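Local coordinates for protein ferulic acid esterase, AmCE1/Fae1A (Anaeromyces mucronatus, PDB 5CXX) that probably hydrolyses feruloyl esters as a carbohydrate esterase of the alpha/beta-hydrolase fold, and binds ferulic acid in its pocket, at residues Tyr232-Ile235 and Leu236-Asn240; Val225-Phe228 and Pro229-Tyr232. All coordinates share one frame; numbering follows the deposited sequence.

Interaction 1 (Tyr232-Ile235 and Leu236-Asn240); sequences YHEI and LTRNN. With GOL (glycerol), chain H.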
loop_
_atom_site.group_PDB
_atom_site.type_symbol
_atom_site.label_atom_id
_atom_site.label_comp_id
_atom_site.label_asym_id
_atom_site.label_seq_id
_atom_site.Cartn_x
_atom_site.Cartn_y
_atom_site.Cartn_z
ATOM N N TYR A 232 12.330 8.093 6.759
ATOM C CA TYR A 232 10.914 8.389 7.056
ATOM C C TYR A 232 10.586 8.010 8.500
ATOM O O TYR A 232 9.836 8.730 9.181
ATOM C CB TYR A 232 10.021 7.655 6.075
ATOM C CG TYR A 232 10.226 8.121 4.650
ATOM C CD1 TYR A 232 10.566 9.431 4.331
ATOM C CD2 TYR A 232 10.086 7.210 3.622
ATOM C CE1 TYR A 232 10.731 9.847 3.001
ATOM C CE2 TYR A 232 10.246 7.609 2.302
ATOM C CZ TYR A 232 10.574 8.914 1.992
ATOM O OH TYR A 232 10.698 9.295 0.641
ATOM N N HIS A 233 11.078 6.851 8.937
ATOM C CA HIS A 233 10.906 6.485 10.364
ATOM C C HIS A 233 11.415 7.603 11.259
ATOM O O HIS A 233 10.782 7.980 12.264
ATOM C CB HIS A 233 11.620 5.147 10.638
ATOM C CG HIS A 233 11.916 4.918 12.075
ATOM N ND1 HIS A 233 10.924 4.778 13.028
ATOM C CD2 HIS A 233 13.101 4.861 12.747
ATOM C CE1 HIS A 233 11.493 4.614 14.214
ATOM N NE2 HIS A 233 12.811 4.646 14.072
ATOM N N GLU A 234 12.575 8.108 10.915
ATOM C CA GLU A 234 13.186 9.133 11.756
ATOM C C GLU A 234 12.385 10.449 11.768
ATOM O O GLU A 234 12.238 11.076 12.801
ATOM C CB GLU A 234 14.629 9.349 11.307
ATOM C CG GLU A 234 15.461 8.124 11.714
ATOM C CD GLU A 234 16.891 8.096 11.162
ATOM O OE1 GLU A 234 17.631 7.136 11.466
ATOM O OE2 GLU A 234 17.273 9.015 10.424
ATOM N N ILE A 235 11.887 10.866 10.604
ATOM C CA ILE A 235 11.122 12.097 10.512
ATOM C C ILE A 235 9.787 11.948 11.252
ATOM O O ILE A 235 9.451 12.796 12.024
ATOM C CB ILE A 235 10.841 12.412 8.988
ATOM C CG1 ILE A 235 12.158 12.805 8.307
ATOM C CG2 ILE A 235 9.757 13.534 8.848
ATOM C CD1 ILE A 235 12.148 12.619 6.734
ATOM N N LEU A 236 9.100 10.817 11.063
ATOM C CA LEU A 236 7.804 10.582 11.744
ATOM C C LEU A 236 8.027 10.592 13.245
ATOM O O LEU A 236 7.220 11.156 14.024
ATOM C CB LEU A 236 7.193 9.258 11.315
ATOM C CG LEU A 236 6.713 9.381 9.845
ATOM C CD1 LEU A 236 6.196 8.000 9.417
ATOM C CD2 LEU A 236 5.517 10.370 9.725
ATOM N N THR A 237 9.134 9.980 13.679
ATOM C CA THR A 237 9.450 9.946 15.112
ATOM C C THR A 237 9.685 11.356 15.647
ATOM O O THR A 237 9.172 11.744 16.700
ATOM C CB THR A 237 10.734 9.083 15.385
ATOM O OG1 THR A 237 10.476 7.754 14.945
ATOM C CG2 THR A 237 11.054 9.032 16.884
ATOM N N ARG A 238 10.482 12.139 14.940
ATOM C CA ARG A 238 10.754 13.564 15.312
ATOM C C ARG A 238 9.424 14.344 15.398
ATOM O O ARG A 238 9.264 15.266 16.265
ATOM C CB ARG A 238 11.642 14.207 14.224
ATOM C CG ARG A 238 12.889 14.968 14.503
ATOM C CD ARG A 238 13.660 15.190 13.100
ATOM N NE ARG A 238 14.795 14.257 13.010
ATOM C CZ ARG A 238 15.225 13.696 11.884
ATOM N NH1 ARG A 238 14.604 13.995 10.746
ATOM N NH2 ARG A 238 16.250 12.817 11.879
ATOM N N ASN A 239 8.466 13.952 14.559
ATOM C CA ASN A 239 7.204 14.669 14.473
ATOM C C ASN A 239 6.152 14.109 15.372
ATOM O O ASN A 239 5.016 14.503 15.272
ATOM C CB ASN A 239 6.698 14.666 13.044
ATOM C CG ASN A 239 7.530 15.539 12.125
ATOM O OD1 ASN A 239 8.388 16.316 12.552
ATOM N ND2 ASN A 239 7.253 15.426 10.827
ATOM N N ASN A 240 6.537 13.189 16.266
ATOM C CA ASN A 240 5.597 12.602 17.215
ATOM C C ASN A 240 4.437 11.870 16.578
ATOM O O ASN A 240 3.291 11.933 17.085
ATOM C CB ASN A 240 5.062 13.688 18.171
ATOM C CG ASN A 240 6.134 14.317 18.972
ATOM O OD1 ASN A 240 6.597 15.447 18.678
ATOM N ND2 ASN A 240 6.572 13.600 19.979
HETATM C C1 GOL H . 16.634 13.073 6.122
HETATM O O1 GOL H . 17.851 12.868 5.430
HETATM C C2 GOL H . 16.851 13.074 7.624
HETATM O O2 GOL H . 16.019 14.075 8.165
HETATM C C3 GOL H . 16.533 11.729 8.285
HETATM O O3 GOL H . 17.026 11.739 9.620
#

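Interaction 2 (Val225-Phe228 and Pro229-Tyr232); sequences VGQF and PKSY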
loop_
_atom_site.group_PDB
_atom_site.type_symbol
_atom_site.label_atom_id
_atom_site.label_comp_id
_atom_site.label_asym_id
_atom_site.label_seq_id
_atom_site.Cartn_x
_atom_site.Cartn_y
_atom_site.Cartn_z
ATOM N N VAL A 225 16.049 1.493 -2.635
ATOM C CA VAL A 225 15.624 2.658 -1.852
ATOM C C VAL A 225 16.530 2.917 -0.633
ATOM O O VAL A 225 16.322 3.892 0.048
ATOM C CB VAL A 225 14.130 2.555 -1.380
ATOM C CG1 VAL A 225 13.172 2.395 -2.625
ATOM C CG2 VAL A 225 13.881 1.395 -0.361
ATOM N N GLY A 226 17.495 2.031 -0.366
ATOM C CA GLY A 226 18.553 2.313 0.607
ATOM C C GLY A 226 18.035 2.677 1.980
ATOM O O GLY A 226 17.236 1.929 2.566
ATOM N N GLN A 227 18.447 3.873 2.417
ATOM C CA GLN A 227 18.129 4.339 3.768
ATOM C C GLN A 227 16.928 5.248 3.765
ATOM O O GLN A 227 16.639 5.881 4.825
ATOM C CB GLN A 227 19.337 5.065 4.336
ATOM C CG GLN A 227 20.506 4.089 4.500
ATOM C CD GLN A 227 20.227 3.040 5.546
ATOM O OE1 GLN A 227 20.019 3.376 6.707
ATOM N NE2 GLN A 227 20.220 1.772 5.152
ATOM N N PHE A 228 16.203 5.348 2.658
ATOM C CA PHE A 228 15.050 6.267 2.691
ATOM C C PHE A 228 13.938 5.819 3.615
ATOM O O PHE A 228 13.414 6.665 4.349
ATOM C CB PHE A 228 14.548 6.557 1.255
ATOM C CG PHE A 228 15.491 7.543 0.561
ATOM C CD1 PHE A 228 15.390 8.906 0.861
ATOM C CD2 PHE A 228 16.553 7.102 -0.239
ATOM C CE1 PHE A 228 16.284 9.837 0.313
ATOM C CE2 PHE A 228 17.491 8.043 -0.791
ATOM C CZ PHE A 228 17.331 9.414 -0.539
ATOM N N PRO A 229 13.598 4.535 3.668
ATOM C CA PRO A 229 12.556 4.160 4.647
ATOM C C PRO A 229 12.973 4.501 6.070
ATOM O O PRO A 229 12.166 5.024 6.840
ATOM C CB PRO A 229 12.411 2.627 4.445
ATOM C CG PRO A 229 12.677 2.478 2.888
ATOM C CD PRO A 229 13.850 3.480 2.643
ATOM N N LYS A 230 14.226 4.220 6.414
ATOM C CA LYS A 230 14.707 4.617 7.738
ATOM C C LYS A 230 14.595 6.149 7.952
ATOM O O LYS A 230 14.253 6.601 9.067
ATOM C CB LYS A 230 16.170 4.189 7.921
ATOM C CG LYS A 230 16.700 4.432 9.342
ATOM C CD LYS A 230 18.105 3.788 9.420
ATOM C CE LYS A 230 18.714 4.015 10.809
ATOM N NZ LYS A 230 20.112 3.460 10.889
ATOM N N SER A 231 14.870 6.918 6.911
ATOM C CA SER A 231 14.743 8.385 7.034
ATOM C C SER A 231 13.295 8.780 7.358
ATOM O O SER A 231 13.087 9.678 8.198
ATOM C CB SER A 231 15.260 9.129 5.756
ATOM O OG SER A 231 14.290 9.185 4.706
ATOM N N TYR A 232 12.330 8.093 6.759
ATOM C CA TYR A 232 10.914 8.389 7.056
ATOM C C TYR A 232 10.586 8.010 8.500
ATOM O O TYR A 232 9.836 8.730 9.181
ATOM C CB TYR A 232 10.021 7.655 6.075
ATOM C CG TYR A 232 10.226 8.121 4.650
ATOM C CD1 TYR A 232 10.566 9.431 4.331
ATOM C CD2 TYR A 232 10.086 7.210 3.622
ATOM C CE1 TYR A 232 10.731 9.847 3.001
ATOM C CE2 TYR A 232 10.246 7.609 2.302
ATOM C CZ TYR A 232 10.574 8.914 1.992
ATOM O OH TYR A 232 10.698 9.295 0.641
HETATM O O HOH W 1 15.885 2.142 5.052
#

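Interaction 1 (Tyr232-Ile235 and Leu236-Asn240)
H233 and T237, one turn apart on helix 228-238, meet at the carbonyl of H233, which T237 grips with both its N and its hydroxyl. H233 O accepts from T237 N at 3.0 Å and from T237 OG1 at 2.7 Å, and the two donors arrive from opposite faces of the carbonyl plane. With CG anti to the backbone N (chi1 160°), beside the carbonyl carbon, the H233 ring lies toward T237, one face over the threonine hydroxyl and CE1 3.4 Å from T237 OG1. H243 hydrogen-bonds ND1 of this ring and W245 stacks on it, fixing its rotation.

The charged pair of this helix is joined indirectly. E234 OE2 and R238 NH2 stand 4.2 Å apart, beyond a salt bridge, and a glycerol, probably from the crystallisation liquor, spans them. R238 NH2 donates to glycerol O3 along a straight line (2.6 Å, 179°), and O3 in turn donates to E234 OE2 at 2.9 Å. The arginine chain bends at chi3, bringing its guanidinium face over E234 O; NH1 holds glycerol O2, while E202 also binds the glycerol.

I235 supplies aliphatic surface, and its two branches pack against polar groups: CG1 lies 3.7 Å from R238 NH1, and CG2 runs alongside N239, 3.7 Å from its ND2. That amide nitrogen is hydrogen-bonded to F205 O and E202 O. Replacing I235 by an alanine would probably open a gap between the arginine head and the N239 amide, leaving the guanidinium freer to turn.

The main-chain bonds keep the i to i+4 pattern up to N239 N, which reaches I235 O. Beyond it N240 adopts positive phi, and its N binds T237 O while Q241 N binds L236 O: a Schellman motif that ends the helix.

Interaction 2 (Val225-Phe228 and Pro229-Tyr232)
V225 and P229 cross at about a right angle, CG2 of the valine pressing on the proline ring 3.6 Å from its CG. P229 CD also lies 3.4 Å from CB of the preceding F228, so both neighbours, the first and last residues of the type II' turn V225-F228, meet the ring along its CG-CD side.

Q227, at the N-cap position, lies alongside K230 and points the same way. The glutamine chain folds at chi2 (-66°) while the lysine stays extended, and OE1 comes within 3.3 Å of K230 CD, resting on the aliphatic part of the chain.

S231 and Y232 converge on F228 O. The serine hydroxyl, turned back between its own backbone N and carbonyl carbon (chi1 82°), donates to a lone pair in the carbonyl plane at 2.7 Å. Y232 N donates at 3.0 Å, nearly along the C=O axis, and one face of the tyrosine ring covers the same oxygen, offset toward its rim.

S231 N closes the first helical turn on Q227 O. F228 N binds V225 O within the turn, and K230 N donates to a water (3.0 Å) that itself donates to G226 O. The first N-H groups of the helix, with no preceding helical turn to bond to, are thus met by a turn carbonyl and a water, while P229 has none to satisfy.

Overall arrangement
Interactions 1 and 2 are consecutive portions of one element, sharing Y232 and with centres about 12 Å apart. Interaction 2 starts helix 228-238 and interaction 1 ends it, so together they cover the helix of the beta-alpha-beta unit between strands 213-219 and 244-248. W245, on the latter strand, touches P229 and K230 at one end and H233 further along. The V225 side chain, in the loop leading into the helix, is about 5 Å from the bound ferulic acid, and that of the shared Y232 about 7 Å. V225 also touches S156 and H253, and its N is hydrogen-bonded to D222 OD1, three residues whose geometry is consistent with a catalytic triad.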